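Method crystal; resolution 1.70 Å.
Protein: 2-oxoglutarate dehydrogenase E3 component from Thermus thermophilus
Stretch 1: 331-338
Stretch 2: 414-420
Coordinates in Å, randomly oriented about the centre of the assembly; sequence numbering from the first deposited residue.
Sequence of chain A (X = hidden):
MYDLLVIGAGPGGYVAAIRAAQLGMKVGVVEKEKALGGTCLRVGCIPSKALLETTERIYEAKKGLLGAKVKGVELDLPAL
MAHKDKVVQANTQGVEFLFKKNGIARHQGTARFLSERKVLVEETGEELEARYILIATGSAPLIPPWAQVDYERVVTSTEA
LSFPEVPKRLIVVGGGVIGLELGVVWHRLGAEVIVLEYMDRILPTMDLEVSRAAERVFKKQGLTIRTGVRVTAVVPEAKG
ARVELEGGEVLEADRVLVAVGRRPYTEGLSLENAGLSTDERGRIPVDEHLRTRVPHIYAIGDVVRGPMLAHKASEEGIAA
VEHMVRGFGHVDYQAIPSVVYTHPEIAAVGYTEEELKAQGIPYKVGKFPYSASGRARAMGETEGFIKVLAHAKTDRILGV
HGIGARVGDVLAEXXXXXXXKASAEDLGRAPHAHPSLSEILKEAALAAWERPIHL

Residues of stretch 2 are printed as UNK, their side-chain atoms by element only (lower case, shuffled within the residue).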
ATOM      1  N   VAL A 331     -19.294   1.893 -15.702  1.00 24.28           N
ATOM      2  CA  VAL A 331     -18.317   1.257 -14.844  1.00 22.60           C
ATOM      3  C   VAL A 331     -17.123   0.871 -15.698  1.00 21.30           C
ATOM      4  O   VAL A 331     -17.279   0.300 -16.776  1.00 20.80           O
ATOM      5  CB  VAL A 331     -18.875  -0.018 -14.193  1.00 22.62           C
ATOM      6  CG1 VAL A 331     -17.795  -0.699 -13.344  1.00 22.38           C
ATOM      7  CG2 VAL A 331     -20.107   0.320 -13.351  1.00 23.04           C
ATOM      8  N   ASP A 332     -15.932   1.188 -15.215  1.00 19.69           N
ATOM      9  CA  ASP A 332     -14.724   0.766 -15.888  1.00 18.94           C
ATOM     10  C   ASP A 332     -14.319  -0.580 -15.325  1.00 17.55           C
ATOM     11  O   ASP A 332     -13.600  -0.639 -14.334  1.00 16.40           O
ATOM     12  CB  ASP A 332     -13.605   1.779 -15.692  1.00 19.40           C
ATOM     13  CG  ASP A 332     -12.389   1.449 -16.517  1.00 20.82           C
ATOM     14  OD1 ASP A 332     -12.375   0.369 -17.156  1.00 22.86           O
ATOM     15  OD2 ASP A 332     -11.408   2.213 -16.595  1.00 24.68           O
ATOM     16  N   TYR A 333     -14.784  -1.654 -15.957  1.00 16.36           N
ATOM     17  CA  TYR A 333     -14.492  -3.015 -15.478  1.00 15.47           C
ATOM     18  C   TYR A 333     -13.000  -3.350 -15.526  1.00 15.56           C
ATOM     19  O   TYR A 333     -12.519  -4.146 -14.723  1.00 14.72           O
ATOM     20  CB  TYR A 333     -15.326  -4.049 -16.248  1.00 15.08           C
ATOM     21  CG  TYR A 333     -16.794  -3.910 -15.921  1.00 14.79           C
ATOM     22  CD1 TYR A 333     -17.298  -4.378 -14.713  1.00 14.61           C
ATOM     23  CD2 TYR A 333     -17.661  -3.261 -16.788  1.00 14.20           C
ATOM     24  CE1 TYR A 333     -18.635  -4.216 -14.386  1.00 14.49           C
ATOM     25  CE2 TYR A 333     -19.011  -3.100 -16.465  1.00 14.22           C
ATOM     26  CZ  TYR A 333     -19.479  -3.577 -15.263  1.00 14.02           C
ATOM     27  OH  TYR A 333     -20.812  -3.425 -14.931  1.00 15.72           O
ATOM     28  N   GLN A 334     -12.269  -2.716 -16.436  1.00 15.64           N
ATOM     29  CA  GLN A 334     -10.820  -2.949 -16.575  1.00 16.52           C
ATOM     30  C   GLN A 334      -9.966  -2.347 -15.454  1.00 16.23           C
ATOM     31  O   GLN A 334      -8.769  -2.654 -15.342  1.00 15.96           O
ATOM     32  CB  GLN A 334     -10.335  -2.394 -17.915  1.00 16.99           C
ATOM     33  CG  GLN A 334     -10.990  -3.042 -19.104  1.00 19.92           C
ATOM     34  CD  GLN A 334     -10.923  -4.544 -19.030  1.00 22.18           C
ATOM     35  OE1 GLN A 334      -9.832  -5.122 -19.086  1.00 25.86           O
ATOM     36  NE2 GLN A 334     -12.077  -5.187 -18.871  1.00 22.62           N
ATOM     37  N   ALA A 335     -10.563  -1.489 -14.635  1.00 15.64           N
ATOM     38  CA  ALA A 335      -9.852  -0.855 -13.529  1.00 15.35           C
ATOM     39  C   ALA A 335     -10.236  -1.438 -12.170  1.00 15.18           C
ATOM     40  O   ALA A 335      -9.838  -0.905 -11.142  1.00 14.50           O
ATOM     41  CB  ALA A 335     -10.096   0.645 -13.550  1.00 15.16           C
ATOM     42  N   ILE A 336     -11.030  -2.515 -12.173  1.00 15.39           N
ATOM     43  CA  ILE A 336     -11.484  -3.150 -10.938  1.00 15.42           C
ATOM     44  C   ILE A 336     -10.502  -4.241 -10.526  1.00 15.56           C
ATOM     45  O   ILE A 336     -10.395  -5.262 -11.215  1.00 15.45           O
ATOM     46  CB  ILE A 336     -12.897  -3.761 -11.134  1.00 15.41           C
ATOM     47  CG1 ILE A 336     -13.917  -2.637 -11.303  1.00 15.09           C
ATOM     48  CG2 ILE A 336     -13.266  -4.665  -9.956  1.00 15.25           C
ATOM     49  CD1 ILE A 336     -15.354  -3.128 -11.577  1.00 13.88           C
ATOM     50  N   PRO A 337      -9.799  -4.051  -9.409  1.00 16.01           N
ATOM     51  CA  PRO A 337      -8.873  -5.080  -8.924  1.00 15.99           C
ATOM     52  C   PRO A 337      -9.578  -6.254  -8.271  1.00 15.68           C
ATOM     53  O   PRO A 337     -10.660  -6.102  -7.694  1.00 15.83           O
ATOM     54  CB  PRO A 337      -8.050  -4.340  -7.877  1.00 16.05           C
ATOM     55  CG  PRO A 337      -8.950  -3.299  -7.370  1.00 16.66           C
ATOM     56  CD  PRO A 337      -9.799  -2.873  -8.525  1.00 16.14           C
ATOM     57  N   SER A 338      -8.962  -7.421  -8.387  1.00 15.41           N
ATOM     58  CA  SER A 338      -9.385  -8.605  -7.661  1.00 15.36           C
ATOM     59  C   SER A 338      -8.195  -9.039  -6.816  1.00 14.99           C
ATOM     60  O   SER A 338      -7.092  -9.213  -7.335  1.00 15.28           O
ATOM     61  CB  SER A 338      -9.816  -9.701  -8.631  1.00 15.56           C
ATOM     62  OG  SER A 338     -10.189 -10.872  -7.924  1.00 16.73           O
ATOM     63  N   UNK A 414      -2.037   0.710  -9.543  1.00 12.84           N
ATOM     64  CA  UNK A 414      -2.177   0.118 -10.870  1.00 13.02           C
ATOM     65  C   UNK A 414      -3.600   0.254 -11.388  1.00 12.88           C
ATOM     66  O   UNK A 414      -3.819   0.551 -12.569  1.00 13.57           O
ATOM     67  c   UNK A 414      -1.780  -1.351 -10.839  1.00 12.68           C
ATOM     68  N   UNK A 415      -4.555   0.047 -10.493  1.00 13.19           N
ATOM     69  CA  UNK A 415      -5.960   0.202 -10.822  1.00 12.72           C
ATOM     70  C   UNK A 415      -6.247   1.651 -11.222  1.00 12.78           C
ATOM     71  O   UNK A 415      -6.944   1.889 -12.217  1.00 13.22           O
ATOM     72  c   UNK A 415      -6.829  -0.241  -9.661  1.00 12.76           C
ATOM     73  N   UNK A 416      -5.686   2.602 -10.472  1.00 12.51           N
ATOM     74  CA  UNK A 416      -5.811   4.018 -10.805  1.00 12.56           C
ATOM     75  C   UNK A 416      -5.209   4.302 -12.159  1.00 12.56           C
ATOM     76  O   UNK A 416      -5.820   4.994 -12.963  1.00 12.70           O
ATOM     77  c   UNK A 416      -6.911   6.730  -9.790  1.00 13.49           C
ATOM     78  c   UNK A 416      -5.156   4.922  -9.765  1.00 12.34           C
ATOM     79  c   UNK A 416      -5.428   6.426  -9.947  1.00 13.81           C
ATOM     80  c   UNK A 416      -4.611   7.258  -8.980  1.00 14.32           C
ATOM     81  N   UNK A 417      -4.016   3.769 -12.413  1.00 13.05           N
ATOM     82  CA  UNK A 417      -3.370   3.979 -13.701  1.00 13.13           C
ATOM     83  C   UNK A 417      -4.255   3.480 -14.855  1.00 13.68           C
ATOM     84  O   UNK A 417      -4.414   4.175 -15.866  1.00 13.97           O
ATOM     85  c   UNK A 417      -2.002   3.329 -13.725  1.00 13.05           C
ATOM     86  N   UNK A 418      -4.868   2.311 -14.679  1.00 13.82           N
ATOM     87  CA  UNK A 418      -5.801   1.759 -15.673  1.00 14.27           C
ATOM     88  C   UNK A 418      -7.033   2.645 -15.864  1.00 14.31           C
ATOM     89  O   UNK A 418      -7.469   2.865 -17.000  1.00 13.95           O
ATOM     90  c   UNK A 418      -5.174  -1.928 -14.939  1.00 15.49           C
ATOM     91  c   UNK A 418      -5.231  -0.691 -15.805  1.00 14.42           C
ATOM     92  c   UNK A 418      -5.585  -1.063 -17.239  1.00 15.65           C
ATOM     93  c   UNK A 418      -6.225   0.344 -15.276  1.00 14.26           C
ATOM     94  N   UNK A 419      -7.571   3.156 -14.758  1.00 14.34           N
ATOM     95  CA  UNK A 419      -8.703   4.090 -14.778  1.00 14.67           C
ATOM     96  C   UNK A 419      -8.343   5.357 -15.547  1.00 14.73           C
ATOM     97  O   UNK A 419      -9.174   5.898 -16.261  1.00 14.92           O
ATOM     98  c   UNK A 419     -11.654   7.226 -12.716  1.00 16.17           C
ATOM     99  c   UNK A 419     -11.620   4.627 -13.663  1.00 15.37           C
ATOM    100  c   UNK A 419     -12.829   6.621 -13.117  1.00 16.28           C
ATOM    101  c   UNK A 419     -10.454   6.526 -12.796  1.00 15.46           C
ATOM    102  c   UNK A 419      -9.138   4.452 -13.348  1.00 14.57           C
ATOM    103  c   UNK A 419     -12.815   5.322 -13.580  1.00 15.92           C
ATOM    104  c   UNK A 419     -10.428   5.218 -13.274  1.00 14.72           C
ATOM    105  N   UNK A 420      -7.086   5.790 -15.426  1.00 14.81           N
ATOM    106  CA  UNK A 420      -6.581   6.977 -16.126  1.00 15.32           C
ATOM    107  C   UNK A 420      -6.116   6.666 -17.552  1.00 16.01           C
ATOM    108  O   UNK A 420      -5.609   7.557 -18.233  1.00 15.94           O
ATOM    109  c   UNK A 420      -6.403   9.698 -11.771  1.00 15.47           C
ATOM    110  c   UNK A 420      -4.766   8.832 -13.279  1.00 17.60           C
ATOM    111  c   UNK A 420      -5.762   8.329 -14.098  1.00 15.58           C
ATOM    112  c   UNK A 420      -7.086   8.530 -13.728  1.00 14.74           C
ATOM    113  c   UNK A 420      -5.084   9.510 -12.121  1.00 16.11           C
ATOM    114  c   UNK A 420      -5.392   7.587 -15.363  1.00 15.35           C
ATOM    115  c   UNK A 420      -7.401   9.212 -12.578  1.00 16.10           C
TER
HETATM  116  O   HOH W   1     -11.311   4.701 -17.183  1.00 30.72           O
HETATM  117  O   HOH W   2      -9.605   1.390 -18.168  1.00 36.61           O

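Position 414 carries a single side-chain carbon; its CB comes no nearer to stretch 1 than 7.6 Å, the distance to Pro 337 CB. One carbon and nothing beyond it defines Ala 414. Its O accepts from N of position 418 at 2.9 Å, a helical i to i+4 bond.

Position 415 also has one side-chain carbon, but this one points toward stretch 1: its CB lies 3.4 Å from Ala 335 O and 4.1 Å from Pro 337 CD. The residue is Ala 415. Its CA is 4.9 Å from that of Ala 335, so the helix here runs very close to the 3-10 segment 333-335.

Position 416 has four carbons, forked at the second, the pattern of leucine. Its CA-to-CB bond points away from stretch 1, and no contact is made. This is Leu 416, with chi1 t and chi2 p.

Position 417 returns to one carbon, out of reach of stretch 1: Ala 417.

Position 418 again shows four carbons forked at the second, and here the CA-to-CB bond points toward stretch 1. One terminal carbon is 3.7 Å from Gln 334 O, and CB is 4.2 Å from both CA and CB of Ala 335. It is Leu 418, with chi1 at -87° and chi2 at 152°; the terminal carbon is CD1.

Position 419 has one carbon followed by a six-carbon ring with no heteroatom, which separates it from tyrosine. Its CB lies 3.9 Å from Ala 335 CB, and a ring carbon is 3.8 Å from Asp 332 OD2. The residue is Phe 419, that ring carbon is CD1, and Ala 335 CB sits at the ring edge, near its plane.

Position 420 repeats the pattern of one carbon and a six-carbon ring, but its CA-to-CB bond points away and the ring does not reach stretch 1: Phe 420.

The contact thus rests on positions 415, 418 and 419, whose i, i+3, i+4 spacing places them along one side of the helix. Ala 335 touches all three, and the short side chains of Ala 335 and Ala 415 are compatible with the close approach. No direct hydrogen bond joins the stretches; the polar link runs through water. Asp 332 OD2 accepts from water 1 at 2.6 Å and from water 2 at 2.5 Å, while water 1 donates to Phe 419 O at 2.6 Å and water 2 to Leu 418 O at 2.8 Å. Each water therefore bridges the carboxylate to a backbone carbonyl near the end of the stretch. The pairing is compact, burying 269 Å² summed over both sides.

Stretch 2 (414-420) AALALFF
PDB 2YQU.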